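PDB 6BN2: acetyl-CoA acetyltransferase from Elizabethkingia anophelis NUHP1, which probably catalyses the reversible condensation of two acetyl-CoA molecules to acetoacetyl-CoA with release of coenzyme A, as in other thiolases of its class. Local coordinates for residues 26-30 / 221-225; 99-103 / 362-366; 170-175 / 294-298; 284-289 / 306-311; 365-369 / 381-385. Residues are numbered along the deposited sequence.

Interaction 1. Residues 26-30 / 221-225; sequences MGSLS and FAEDE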
loop_
_atom_site.group_PDB
_atom_site.type_symbol
_atom_site.label_atom_id
_atom_site.label_comp_id
_atom_site.label_asym_id
_atom_site.label_seq_id
_atom_site.Cartn_x
_atom_site.Cartn_y
_atom_site.Cartn_z
ATOM N N MET A 26 13.148 -13.504 -15.402
ATOM C CA MET A 26 12.706 -14.267 -16.571
ATOM C C MET A 26 12.958 -15.765 -16.407
ATOM O O MET A 26 13.064 -16.496 -17.410
ATOM C CB MET A 26 13.366 -13.753 -17.857
ATOM C CG MET A 26 13.354 -12.242 -17.986
ATOM S SD MET A 26 11.721 -11.518 -17.997
ATOM C CE MET A 26 11.029 -12.243 -19.475
ATOM N N GLY A 27 13.026 -16.232 -15.165
ATOM C CA GLY A 27 13.372 -17.610 -14.835
ATOM C C GLY A 27 12.164 -18.459 -14.506
ATOM O O GLY A 27 11.098 -18.325 -15.122
ATOM N N SER A 28 12.332 -19.332 -13.506
ATOM C CA SER A 28 11.401 -20.440 -13.299
ATOM C C SER A 28 10.014 -19.972 -12.885
ATOM O O SER A 28 9.037 -20.688 -13.123
ATOM C CB SER A 28 11.948 -21.407 -12.248
ATOM O OG SER A 28 13.048 -22.126 -12.762
ATOM N N LEU A 29 9.906 -18.811 -12.238
ATOM C CA LEU A 29 8.616 -18.285 -11.804
ATOM C C LEU A 29 8.116 -17.160 -12.684
ATOM O O LEU A 29 7.119 -16.514 -12.337
ATOM C CB LEU A 29 8.698 -17.794 -10.355
ATOM C CG LEU A 29 8.991 -18.919 -9.358
ATOM C CD1 LEU A 29 9.119 -18.347 -7.939
ATOM C CD2 LEU A 29 7.925 -20.044 -9.426
ATOM N N SER A 30 8.757 -16.924 -13.830
ATOM C CA SER A 30 8.387 -15.752 -14.612
ATOM C C SER A 30 6.972 -15.843 -15.170
ATOM O O SER A 30 6.387 -14.805 -15.509
ATOM C CB SER A 30 9.394 -15.540 -15.741
ATOM O OG SER A 30 9.410 -16.641 -16.624
ATOM N N PHE A 221 8.718 -26.245 -8.387
ATOM C CA PHE A 221 9.847 -25.364 -8.107
ATOM C C PHE A 221 10.006 -25.263 -6.593
ATOM O O PHE A 221 9.148 -24.698 -5.914
ATOM C CB PHE A 221 9.615 -23.993 -8.742
ATOM C CG PHE A 221 10.766 -23.041 -8.574
ATOM C CD1 PHE A 221 10.623 -21.878 -7.832
ATOM C CD2 PHE A 221 11.996 -23.318 -9.168
ATOM C CE1 PHE A 221 11.697 -20.989 -7.669
ATOM C CE2 PHE A 221 13.065 -22.439 -9.008
ATOM C CZ PHE A 221 12.915 -21.279 -8.259
ATOM N N ALA A 222 11.081 -25.854 -6.049
ATOM C CA ALA A 222 11.196 -26.010 -4.604
ATOM C C ALA A 222 12.456 -25.416 -3.989
ATOM O O ALA A 222 12.596 -25.443 -2.759
ATOM C CB ALA A 222 11.120 -27.495 -4.226
ATOM N N GLU A 223 13.359 -24.862 -4.786
ATOM C CA GLU A 223 14.634 -24.396 -4.270
ATOM C C GLU A 223 15.033 -23.102 -4.968
ATOM O O GLU A 223 14.823 -22.952 -6.177
ATOM C CB GLU A 223 15.711 -25.473 -4.468
ATOM C CG GLU A 223 17.047 -25.146 -3.818
ATOM C CD GLU A 223 18.004 -26.334 -3.822
ATOM O OE1 GLU A 223 17.559 -27.470 -4.097
ATOM O OE2 GLU A 223 19.201 -26.124 -3.543
ATOM N N ASP A 224 15.601 -22.172 -4.194
ATOM C CA ASP A 224 16.130 -20.929 -4.751
ATOM C C ASP A 224 17.070 -21.245 -5.900
ATOM O O ASP A 224 17.907 -22.140 -5.789
ATOM C CB ASP A 224 16.904 -20.145 -3.686
ATOM C CG ASP A 224 16.042 -19.714 -2.528
ATOM O OD1 ASP A 224 14.863 -19.365 -2.725
ATOM O OD2 ASP A 224 16.558 -19.702 -1.401
ATOM N N GLU A 225 16.932 -20.524 -7.016
ATOM C CA GLU A 225 17.780 -20.834 -8.163
ATOM C C GLU A 225 18.853 -19.783 -8.417
ATOM O O GLU A 225 19.785 -20.053 -9.186
ATOM C CB GLU A 225 16.945 -21.040 -9.444
ATOM C CG GLU A 225 16.227 -19.783 -9.980
ATOM C CD GLU A 225 15.273 -20.103 -11.139
ATOM O OE1 GLU A 225 15.255 -21.251 -11.637
ATOM O OE2 GLU A 225 14.520 -19.195 -11.559
#
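A type I beta turn from Gly27 to Ser30, in the loop between strand 12-24 and helix 34-48, presents the amide and hydroxyl of Ser28 to a glutamate from the loop after strand 219-221. Glu225 adopts p at chi1 and t at chi2, which carries its carboxylate out to the turn so that both oxygens can be used: Ser28 N donates to Glu225 OE2 at 2.9 Å, almost in line, and Ser28 OG donates to Glu225 OE1 at 2.6 Å. The m rotamer of Ser28 brings OG in beside its own amide, giving a two-pronged fit that suits serine. Glu225 OE2 also accepts from the amide of Ser24, so the carboxylate links the end of strand 12-24 to the turn that follows it. Glycine suits position 27, since a beta carbon there would lie 2.6 Å from Glu225 OE2. Ser30 in the p rotamer directs OG back to Gly27 O (2.8 Å), reinforcing the backbone bond from Ser30 N to that oxygen. Next to the polar pair is an apolar patch. Phe221, in the t rotamer, meets the end of Leu29, whose chi1 m and chi2 t extend it against the ring and the side chains of Val209 and Ile211; Leu29 CD2 is 3.6 Å from Phe221 CD1. Over one face of that ring sits Ser28 CB, a CH-pi contact 3.9 Å from the Phe221 centroid.

Interaction 2. Residues 99-103 / 362-366; sequences GMKAV and GSRII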
loop_
_atom_site.group_PDB
_atom_site.type_symbol
_atom_site.label_atom_id
_atom_site.label_comp_id
_atom_site.label_asym_id
_atom_site.label_seq_id
_atom_site.Cartn_x
_atom_site.Cartn_y
_atom_site.Cartn_z
ATOM N N GLY A 99 7.409 -5.564 2.611
ATOM C CA GLY A 99 6.999 -6.759 3.344
ATOM C C GLY A 99 7.218 -6.626 4.840
ATOM O O GLY A 99 6.455 -7.178 5.642
ATOM N N MET A 100 8.261 -5.892 5.247
ATOM C CA MET A 100 8.453 -5.685 6.679
ATOM C C MET A 100 7.423 -4.708 7.224
ATOM O O MET A 100 6.891 -4.912 8.321
ATOM C CB MET A 100 9.876 -5.193 6.959
ATOM C CG MET A 100 10.155 -5.045 8.477
ATOM S SD MET A 100 11.871 -4.689 8.878
ATOM C CE MET A 100 12.674 -6.226 8.392
ATOM N N LYS A 101 7.135 -3.642 6.467
ATOM C CA LYS A 101 6.123 -2.677 6.894
ATOM C C LYS A 101 4.761 -3.346 7.015
ATOM O O LYS A 101 3.987 -3.030 7.922
ATOM C CB LYS A 101 6.079 -1.514 5.897
ATOM C CG LYS A 101 5.140 -0.359 6.310
ATOM C CD LYS A 101 5.551 0.257 7.658
ATOM C CE LYS A 101 4.730 1.543 7.914
ATOM N NZ LYS A 101 5.158 2.183 9.205
ATOM N N ALA A 102 4.459 -4.295 6.122
ATOM C CA ALA A 102 3.216 -5.060 6.250
ATOM C C ALA A 102 3.146 -5.774 7.597
ATOM O O ALA A 102 2.110 -5.753 8.273
ATOM C CB ALA A 102 3.100 -6.080 5.109
ATOM N N VAL A 103 4.237 -6.438 7.990
ATOM C CA VAL A 103 4.266 -7.137 9.277
ATOM C C VAL A 103 4.119 -6.156 10.435
ATOM O O VAL A 103 3.390 -6.422 11.399
ATOM C CB VAL A 103 5.562 -7.957 9.402
ATOM C CG1 VAL A 103 5.720 -8.484 10.844
ATOM C CG2 VAL A 103 5.557 -9.109 8.384
ATOM N N GLY A 362 11.334 -7.849 2.545
ATOM C CA GLY A 362 11.252 -7.351 3.908
ATOM C C GLY A 362 10.573 -8.302 4.874
ATOM O O GLY A 362 10.905 -8.321 6.068
ATOM N N SER A 363 9.600 -9.082 4.394
ATOM C CA SER A 363 9.074 -10.161 5.220
ATOM C C SER A 363 9.881 -11.446 5.076
ATOM O O SER A 363 9.974 -12.210 6.040
ATOM C CB SER A 363 7.588 -10.418 4.897
ATOM O OG SER A 363 7.316 -10.342 3.501
ATOM N N ARG A 364 10.476 -11.689 3.900
ATOM C CA ARG A 364 11.275 -12.896 3.702
ATOM C C ARG A 364 12.414 -12.977 4.720
ATOM O O ARG A 364 12.671 -14.047 5.295
ATOM C CB ARG A 364 11.797 -12.910 2.260
ATOM C CG ARG A 364 12.296 -14.276 1.763
ATOM C CD ARG A 364 13.679 -14.630 2.334
ATOM N NE ARG A 364 14.723 -13.716 1.858
ATOM C CZ ARG A 364 15.971 -13.701 2.328
ATOM N NH1 ARG A 364 16.324 -14.512 3.322
ATOM N NH2 ARG A 364 16.863 -12.863 1.821
ATOM N N ILE A 365 13.102 -11.856 4.977
ATOM C CA ILE A 365 14.221 -11.925 5.918
ATOM C C ILE A 365 13.749 -12.182 7.352
ATOM O O ILE A 365 14.512 -12.732 8.151
ATOM C CB ILE A 365 15.116 -10.668 5.841
ATOM C CG1 ILE A 365 14.373 -9.390 6.240
ATOM C CG2 ILE A 365 15.748 -10.554 4.434
ATOM C CD1 ILE A 365 15.318 -8.151 6.287
ATOM N N ILE A 366 12.497 -11.845 7.685
ATOM C CA ILE A 366 11.948 -12.234 8.987
ATOM C C ILE A 366 11.732 -13.743 9.050
ATOM O O ILE A 366 12.045 -14.390 10.063
ATOM C CB ILE A 366 10.633 -11.484 9.260
ATOM C CG1 ILE A 366 10.844 -9.975 9.149
ATOM C CG2 ILE A 366 10.126 -11.834 10.650
ATOM C CD1 ILE A 366 9.516 -9.191 9.279
HETATM O O HOH W 1 9.776 -5.987 1.026
#
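Met100 loses the most surface here, followed by Ile366, and Gly362 makes the close approach possible. Helices 98-111 and 358-375 are the paired inner helices of the thiolase fold, one from each half of the chain; their local axes come within 7.7 Å at 70°. At the crossing, Met100 CA and Gly362 CA are 4.3 Å apart, and Met100 N lies 3.4 Å from Gly362 C. A beta carbon on Gly362 would fall 2.6 Å from Met100 N, and one on Gly99 would strike Ser363, so glycine suits both positions. Met100, unbranched and flexible, reaches past the crossing: its CE lies 3.9 Å from Ile365 CD1 and 4.2 Å from Ile366 CG1. Ile366, pointing toward the other helix, also packs its CD1 against Val103 CG2 (4.1 Å). A water accepts from both Gly99 N and Gly362 N, at 2.9 Å each. Otherwise mainly aliphatic side chains meet and backbone packs on backbone at the crossing, which implies that shape, more than direct polar pairing, determines how the helices meet.

Interaction 3. Residues 170-175 / 294-298; sequences LCAKEY and EWFTT. With GOL (glycerol), chain F.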
loop_
_atom_site.group_PDB
_atom_site.type_symbol
_atom_site.label_atom_id
_atom_site.label_comp_id
_atom_site.label_asym_id
_atom_site.label_seq_id
_atom_site.Cartn_x
_atom_site.Cartn_y
_atom_site.Cartn_z
ATOM N N LEU A 170 27.995 5.691 -4.306
ATOM C CA LEU A 170 28.200 6.787 -3.366
ATOM C C LEU A 170 28.542 6.246 -1.985
ATOM O O LEU A 170 29.450 6.751 -1.307
ATOM C CB LEU A 170 26.938 7.657 -3.308
ATOM C CG LEU A 170 26.919 8.832 -2.333
ATOM C CD1 LEU A 170 27.935 9.902 -2.754
ATOM C CD2 LEU A 170 25.499 9.414 -2.265
ATOM N N CYS A 171 27.828 5.198 -1.566
ATOM C CA CYS A 171 28.087 4.576 -0.276
ATOM C C CYS A 171 29.484 3.960 -0.228
ATOM O O CYS A 171 30.213 4.125 0.760
ATOM C CB CYS A 171 26.994 3.534 -0.008
ATOM S SG CYS A 171 27.157 2.657 1.573
ATOM N N ALA A 172 29.884 3.258 -1.297
ATOM C CA ALA A 172 31.216 2.653 -1.336
ATOM C C ALA A 172 32.305 3.701 -1.181
ATOM O O ALA A 172 33.314 3.470 -0.499
ATOM C CB ALA A 172 31.411 1.892 -2.646
ATOM N N LYS A 173 32.121 4.856 -1.821
ATOM C CA LYS A 173 33.123 5.913 -1.775
ATOM C C LYS A 173 33.199 6.528 -0.384
ATOM O O LYS A 173 34.288 6.674 0.188
ATOM C CB LYS A 173 32.782 6.974 -2.824
ATOM C CG LYS A 173 33.744 8.151 -2.874
ATOM C CD LYS A 173 33.225 9.218 -3.835
ATOM C CE LYS A 173 31.867 9.751 -3.377
ATOM N NZ LYS A 173 31.175 10.581 -4.408
ATOM N N GLU A 174 32.039 6.890 0.178
ATOM C CA GLU A 174 32.005 7.574 1.466
ATOM C C GLU A 174 32.493 6.680 2.598
ATOM O O GLU A 174 33.135 7.161 3.537
ATOM C CB GLU A 174 30.583 8.061 1.754
ATOM C CG GLU A 174 30.362 8.567 3.173
ATOM C CD GLU A 174 30.942 9.953 3.399
ATOM O OE1 GLU A 174 31.155 10.674 2.399
ATOM O OE2 GLU A 174 31.189 10.316 4.572
ATOM N N TYR A 175 32.188 5.382 2.544
ATOM C CA TYR A 175 32.543 4.482 3.634
ATOM C C TYR A 175 33.790 3.651 3.342
ATOM O O TYR A 175 34.111 2.738 4.114
ATOM C CB TYR A 175 31.338 3.601 3.984
ATOM C CG TYR A 175 30.347 4.396 4.794
ATOM C CD1 TYR A 175 30.532 4.575 6.160
ATOM C CD2 TYR A 175 29.262 5.021 4.193
ATOM C CE1 TYR A 175 29.650 5.344 6.911
ATOM C CE2 TYR A 175 28.372 5.788 4.942
ATOM C CZ TYR A 175 28.572 5.936 6.297
ATOM O OH TYR A 175 27.704 6.695 7.054
ATOM N N GLU A 294 19.434 9.763 -1.212
ATOM C CA GLU A 294 20.671 9.164 -1.689
ATOM C C GLU A 294 21.379 8.372 -0.603
ATOM O O GLU A 294 22.321 7.630 -0.915
ATOM C CB GLU A 294 21.602 10.243 -2.250
ATOM C CG GLU A 294 22.132 11.216 -1.210
ATOM C CD GLU A 294 21.279 12.472 -1.050
ATOM O OE1 GLU A 294 20.036 12.438 -1.257
ATOM O OE2 GLU A 294 21.873 13.518 -0.706
ATOM N N TRP A 295 20.943 8.478 0.655
ATOM C CA TRP A 295 21.539 7.695 1.733
ATOM C C TRP A 295 20.611 6.602 2.249
ATOM O O TRP A 295 20.693 6.207 3.413
ATOM C CB TRP A 295 21.993 8.618 2.864
ATOM C CG TRP A 295 23.240 9.316 2.431
ATOM C CD1 TRP A 295 23.385 10.639 2.095
ATOM C CD2 TRP A 295 24.503 8.694 2.177
ATOM N NE1 TRP A 295 24.683 10.875 1.690
ATOM C CE2 TRP A 295 25.382 9.695 1.732
ATOM C CE3 TRP A 295 24.979 7.381 2.309
ATOM C CZ2 TRP A 295 26.715 9.429 1.412
ATOM C CZ3 TRP A 295 26.294 7.118 1.991
ATOM C CH2 TRP A 295 27.145 8.137 1.548
ATOM N N PHE A 296 19.715 6.092 1.394
ATOM C CA PHE A 296 18.908 4.953 1.811
ATOM C C PHE A 296 19.797 3.782 2.220
ATOM O O PHE A 296 19.410 2.975 3.068
ATOM C CB PHE A 296 17.944 4.526 0.688
ATOM C CG PHE A 296 18.607 3.756 -0.443
ATOM C CD1 PHE A 296 18.822 2.383 -0.346
ATOM C CD2 PHE A 296 18.982 4.409 -1.603
ATOM C CE1 PHE A 296 19.442 1.685 -1.371
ATOM C CE2 PHE A 296 19.589 3.719 -2.633
ATOM C CZ PHE A 296 19.822 2.356 -2.517
ATOM N N THR A 297 21.001 3.706 1.647
ATOM C CA THR A 297 21.896 2.570 1.864
ATOM C C THR A 297 22.249 2.364 3.334
ATOM O O THR A 297 22.458 1.222 3.762
ATOM C CB THR A 297 23.189 2.772 1.074
ATOM O OG1 THR A 297 23.725 4.067 1.378
ATOM C CG2 THR A 297 22.916 2.697 -0.433
ATOM N N THR A 298 22.382 3.445 4.102
ATOM C CA THR A 298 22.755 3.340 5.509
ATOM C C THR A 298 21.587 3.627 6.451
ATOM O O THR A 298 21.780 3.691 7.673
ATOM C CB THR A 298 23.918 4.285 5.813
ATOM O OG1 THR A 298 23.511 5.638 5.553
ATOM C CG2 THR A 298 25.132 3.941 4.940
HETATM C C1 GOL F . 23.834 9.686 5.722
HETATM O O1 GOL F . 23.319 10.680 6.566
HETATM C C2 GOL F . 25.179 9.159 6.314
HETATM O O2 GOL F . 25.263 7.744 6.291
HETATM C C3 GOL F . 26.285 9.837 5.450
HETATM O O3 GOL F . 25.906 11.170 5.280
#
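The short helix 169-174 lies beside a 3-10 segment in the loop between strand 281-290 and helix 300-311. The backbones stay well apart, with Cys171 CA 6.9 Å from Thr297 CA and Leu170 CA 8.1 Å from Glu294 CA, which leaves room for a large side chain. Trp295 fills it. Its broad indole meets Leu170 over one face, with Leu170 CD2 4.3 Å from the centroid of the six-membered ring in a CH-pi contact, while Glu174 CB approaches the ring edge, 3.4 Å from Trp295 CH2. Smaller residues fit where the space narrows: Cys171 CB is 3.6 Å from Thr297 OG1. Tyr175, just past the helix, sets CE2 3.8 Å from Trp295 CZ3 and 3.7 Å from Thr298 CG2. A glycerol, probably from the crystallisation liquor, covers the opposite face of the indole, and its O2 hydrogen-bonds Tyr175 OH and Thr298 OG1, each at 2.8 Å. In thiolases the long excursion between strands 117-125 and 258-268, to which helix 169-174 belongs, forms a loop domain over the catalytic core; here it rests on the C-terminal half, where the side chain of Thr297 is about 6 Å from that of Cys386, a predicted catalytic residue.

Interaction 4. Residues 284-289 / 306-311; sequences VSYADA and IALAKA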
loop_
_atom_site.group_PDB
_atom_site.type_symbol
_atom_site.label_atom_id
_atom_site.label_comp_id
_atom_site.label_asym_id
_atom_site.label_seq_id
_atom_site.Cartn_x
_atom_site.Cartn_y
_atom_site.Cartn_z
ATOM N N VAL A 284 9.072 -8.194 19.352
ATOM C CA VAL A 284 9.425 -7.396 20.525
ATOM C C VAL A 284 9.205 -5.909 20.264
ATOM O O VAL A 284 8.600 -5.211 21.088
ATOM C CB VAL A 284 10.879 -7.675 20.937
ATOM C CG1 VAL A 284 11.269 -6.799 22.117
ATOM C CG2 VAL A 284 11.065 -9.159 21.275
ATOM N N SER A 285 9.697 -5.431 19.120
ATOM C CA SER A 285 9.613 -4.024 18.753
ATOM C C SER A 285 9.918 -3.878 17.271
ATOM O O SER A 285 10.359 -4.821 16.603
ATOM C CB SER A 285 10.588 -3.174 19.566
ATOM O OG SER A 285 11.918 -3.558 19.227
ATOM N N TYR A 286 9.702 -2.666 16.768
ATOM C CA TYR A 286 9.950 -2.384 15.358
ATOM C C TYR A 286 10.033 -0.875 15.212
ATOM O O TYR A 286 9.597 -0.126 16.094
ATOM C CB TYR A 286 8.849 -2.967 14.433
ATOM C CG TYR A 286 7.493 -2.723 15.034
ATOM C CD1 TYR A 286 6.873 -1.486 14.892
ATOM C CD2 TYR A 286 6.871 -3.690 15.810
ATOM C CE1 TYR A 286 5.669 -1.219 15.510
ATOM C CE2 TYR A 286 5.658 -3.435 16.428
ATOM C CZ TYR A 286 5.068 -2.199 16.272
ATOM O OH TYR A 286 3.876 -1.909 16.908
ATOM N N ALA A 287 10.584 -0.435 14.082
ATOM C CA ALA A 287 10.728 1.003 13.863
ATOM C C ALA A 287 11.011 1.278 12.397
ATOM O O ALA A 287 11.578 0.440 11.688
ATOM C CB ALA A 287 11.868 1.603 14.709
ATOM N N ASP A 288 10.626 2.471 11.966
ATOM C CA ASP A 288 11.033 3.024 10.685
ATOM C C ASP A 288 11.984 4.186 10.934
ATOM O O ASP A 288 11.886 4.886 11.949
ATOM C CB ASP A 288 9.833 3.553 9.890
ATOM C CG ASP A 288 8.803 2.488 9.595
ATOM O OD1 ASP A 288 9.147 1.509 8.914
ATOM O OD2 ASP A 288 7.648 2.605 10.085
ATOM N N ALA A 289 12.871 4.428 9.973
ATOM C CA ALA A 289 13.665 5.652 9.999
ATOM C C ALA A 289 13.898 6.099 8.564
ATOM O O ALA A 289 13.745 5.320 7.626
ATOM C CB ALA A 289 15.008 5.438 10.714
ATOM N N ILE A 306 16.612 2.555 16.839
ATOM C CA ILE A 306 15.301 2.977 17.334
ATOM C C ILE A 306 14.517 1.774 17.833
ATOM O O ILE A 306 13.908 1.809 18.914
ATOM C CB ILE A 306 14.520 3.735 16.247
ATOM C CG1 ILE A 306 15.300 4.969 15.792
ATOM C CG2 ILE A 306 13.150 4.135 16.799
ATOM C CD1 ILE A 306 14.646 5.699 14.630
ATOM N N ALA A 307 14.515 0.696 17.047
ATOM C CA ALA A 307 13.822 -0.520 17.465
ATOM C C ALA A 307 14.437 -1.085 18.738
ATOM O O ALA A 307 13.716 -1.544 19.633
ATOM C CB ALA A 307 13.839 -1.563 16.343
ATOM N N LEU A 308 15.768 -1.067 18.845
ATOM C CA LEU A 308 16.391 -1.565 20.071
ATOM C C LEU A 308 15.966 -0.748 21.277
ATOM O O LEU A 308 15.657 -1.307 22.333
ATOM C CB LEU A 308 17.914 -1.565 19.939
ATOM C CG LEU A 308 18.441 -2.582 18.924
ATOM C CD1 LEU A 308 19.951 -2.387 18.719
ATOM C CD2 LEU A 308 18.149 -3.996 19.413
ATOM N N ALA A 309 15.942 0.581 21.145
ATOM C CA ALA A 309 15.549 1.405 22.283
ATOM C C ALA A 309 14.106 1.127 22.686
ATOM O O ALA A 309 13.780 1.089 23.880
ATOM C CB ALA A 309 15.749 2.884 21.957
ATOM N N LYS A 310 13.233 0.917 21.704
ATOM C CA LYS A 310 11.851 0.567 22.010
ATOM C C LYS A 310 11.756 -0.784 22.712
ATOM O O LYS A 310 10.887 -0.971 23.572
ATOM C CB LYS A 310 11.022 0.583 20.724
ATOM C CG LYS A 310 10.828 2.007 20.199
ATOM C CD LYS A 310 10.138 1.989 18.838
ATOM C CE LYS A 310 8.641 1.697 18.971
ATOM N NZ LYS A 310 7.975 1.701 17.619
ATOM N N ALA A 311 12.650 -1.721 22.385
ATOM C CA ALA A 311 12.702 -3.020 23.051
ATOM C C ALA A 311 13.401 -2.982 24.402
ATOM O O ALA A 311 13.380 -3.994 25.111
ATOM C CB ALA A 311 13.414 -4.042 22.160
HETATM O O HOH W 2 7.620 -1.368 18.594
#
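Ala287 forms the apolar centre of this strand-helix pair, the opening of a beta-alpha-beta crossover in which helix 300-311 links strand 281-290 to the parallel strand 320-323. Its CB lies 3.5 Å from Ile306 CG2 and 4.1 Å from Ala307 CB; the small methyls of Ala287 and Ala307 let the local axes approach to 6.6 Å, with directions 147° apart. Toward the ends, Ile306 CD1 reaches Ala289 CB (3.9 Å), and Val284 CG1 meets Ala311 CB (3.5 Å). Val284 and Ser285 both face Val396 of the neighbouring strand, a classic beta bulge. Ser285 then turns its short hydroxyl toward the helix, where OG donates to Ala307 O at 2.7 Å, an oxygen that also accepts from Ala311 N. Tyr286 points away, and its OH hydrogen-bonds Asp114 of the second subunit. At the exposed margin, Lys310 is long enough to make a salt bridge with that same Asp114 of the second subunit while its NZ donates to Tyr286 O at 2.9 Å.

Interaction 5. Residues 365-369 / 381-385; sequences IIVTL and GAAAI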
loop_
_atom_site.group_PDB
_atom_site.type_symbol
_atom_site.label_atom_id
_atom_site.label_comp_id
_atom_site.label_asym_id
_atom_site.label_seq_id
_atom_site.Cartn_x
_atom_site.Cartn_y
_atom_site.Cartn_z
ATOM N N ILE A 365 13.102 -11.856 4.977
ATOM C CA ILE A 365 14.221 -11.925 5.918
ATOM C C ILE A 365 13.749 -12.182 7.352
ATOM O O ILE A 365 14.512 -12.732 8.151
ATOM C CB ILE A 365 15.116 -10.668 5.841
ATOM C CG1 ILE A 365 14.373 -9.390 6.240
ATOM C CG2 ILE A 365 15.748 -10.554 4.434
ATOM C CD1 ILE A 365 15.318 -8.151 6.287
ATOM N N ILE A 366 12.497 -11.845 7.685
ATOM C CA ILE A 366 11.948 -12.234 8.987
ATOM C C ILE A 366 11.732 -13.743 9.050
ATOM O O ILE A 366 12.045 -14.390 10.063
ATOM C CB ILE A 366 10.633 -11.484 9.260
ATOM C CG1 ILE A 366 10.844 -9.975 9.149
ATOM C CG2 ILE A 366 10.126 -11.834 10.650
ATOM C CD1 ILE A 366 9.516 -9.191 9.279
ATOM N N VAL A 367 11.167 -14.319 7.986
ATOM C CA VAL A 367 10.994 -15.772 7.900
ATOM C C VAL A 367 12.336 -16.465 8.105
ATOM O O VAL A 367 12.468 -17.393 8.920
ATOM C CB VAL A 367 10.372 -16.155 6.542
ATOM C CG1 VAL A 367 10.250 -17.688 6.410
ATOM C CG2 VAL A 367 8.992 -15.493 6.365
ATOM N N THR A 368 13.362 -15.995 7.391
ATOM C CA THR A 368 14.678 -16.608 7.513
ATOM C C THR A 368 15.257 -16.412 8.910
ATOM O O THR A 368 15.813 -17.354 9.485
ATOM C CB THR A 368 15.608 -16.034 6.445
ATOM O OG1 THR A 368 15.079 -16.373 5.159
ATOM C CG2 THR A 368 17.026 -16.598 6.577
ATOM N N LEU A 369 15.125 -15.203 9.467
ATOM C CA LEU A 369 15.640 -14.924 10.813
ATOM C C LEU A 369 15.032 -15.859 11.854
ATOM O O LEU A 369 15.742 -16.359 12.732
ATOM C CB LEU A 369 15.357 -13.465 11.178
ATOM C CG LEU A 369 15.807 -13.064 12.585
ATOM C CD1 LEU A 369 17.331 -13.137 12.699
ATOM C CD2 LEU A 369 15.336 -11.644 12.887
ATOM N N GLY A 381 16.672 -11.819 17.845
ATOM C CA GLY A 381 17.171 -11.514 16.520
ATOM C C GLY A 381 16.652 -10.166 16.058
ATOM O O GLY A 381 15.644 -9.657 16.553
ATOM N N ALA A 382 17.353 -9.589 15.089
ATOM C CA ALA A 382 16.881 -8.347 14.485
ATOM C C ALA A 382 17.001 -8.434 12.972
ATOM O O ALA A 382 17.968 -8.989 12.446
ATOM C CB ALA A 382 17.663 -7.124 14.992
ATOM N N ALA A 383 16.017 -7.885 12.273
ATOM C CA ALA A 383 16.053 -7.799 10.821
ATOM C C ALA A 383 15.858 -6.348 10.418
ATOM O O ALA A 383 15.124 -5.617 11.071
ATOM C CB ALA A 383 14.959 -8.648 10.172
ATOM N N ALA A 384 16.509 -5.944 9.328
ATOM C CA ALA A 384 16.358 -4.572 8.853
ATOM C C ALA A 384 16.549 -4.540 7.350
ATOM O O ALA A 384 17.263 -5.368 6.785
ATOM C CB ALA A 384 17.366 -3.621 9.529
ATOM N N ILE A 385 15.890 -3.579 6.699
ATOM C CA ILE A 385 15.903 -3.505 5.241
ATOM C C ILE A 385 15.764 -2.046 4.827
ATOM O O ILE A 385 14.952 -1.305 5.391
ATOM C CB ILE A 385 14.806 -4.412 4.643
ATOM C CG1 ILE A 385 14.847 -4.415 3.104
ATOM C CG2 ILE A 385 13.389 -3.991 5.133
ATOM C CD1 ILE A 385 14.165 -5.676 2.508
#
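Strand 380-387 begins its passage beneath helix 358-375 at Gly381, where Leu369 sits directly over the backbone: Leu369 CD2 is 3.7 Å from Gly381 C. A beta carbon on this glycine would lie 2.9 Å from Leu369 CD1, so the position suits a residue with no side chain. Ala382 points away from the helix, yet its backbone still meets Leu369, with CD2 of that leucine 3.6 Å from Ala382 C; the backbone of Ala382 is hydrogen-bonded to strand 320-323. Ala383 faces the helix and is the hub. Its CB touches three branched side chains, lying 3.9 Å from Ile365 CD1, 4.1 Å from Leu369 CD2 and 4.4 Å from Ile366 CG1, and a methyl group is small enough to let all three converge. Ala384 again turns away, leaving its carbonyl oxygen 3.4 Å from Ile365 CD1. Ile385 returns to the helix side, its CB 4.1 Å from Ile365 CD1. The alternation matches an extended strand, while Ile365 and Leu369, one helical turn apart, supply the matching ridge. The local axes are 8.6 Å apart and nearly antiparallel, at 161°, as expected for a helix that leads into the next strand of an alpha/beta layer. In the thiolase fold this strand runs to the active site: Cys386, which follows Ile385, and His356, its side chain about 5 Å from that of Ile385, are predicted catalytic residues.

Overall arrangement
Interactions 2 and 5 form the buried core: their centres are 8 Å apart, they share Ile365 and Ile366 of helix 358-375, and Met100 reaches strand 380-387. Interaction 4, 15 Å from interaction 2, joins it through the Lys101-Asp288 salt bridge and shares the central sheet with interaction 5. Interaction 3 lies farther out, 23 Å from interaction 2. Interaction 1 is on the opposite side of the chain's centre from interaction 4, 34 Å away. Along the chain, interaction 1 closes before interactions 4 and 5 open, while its segments alternate with those of interactions 2 and 3. Those two bridge the halves and lie near predicted catalytic residues: His356 and Cys386 for interaction 2, Cys386 for interaction 3.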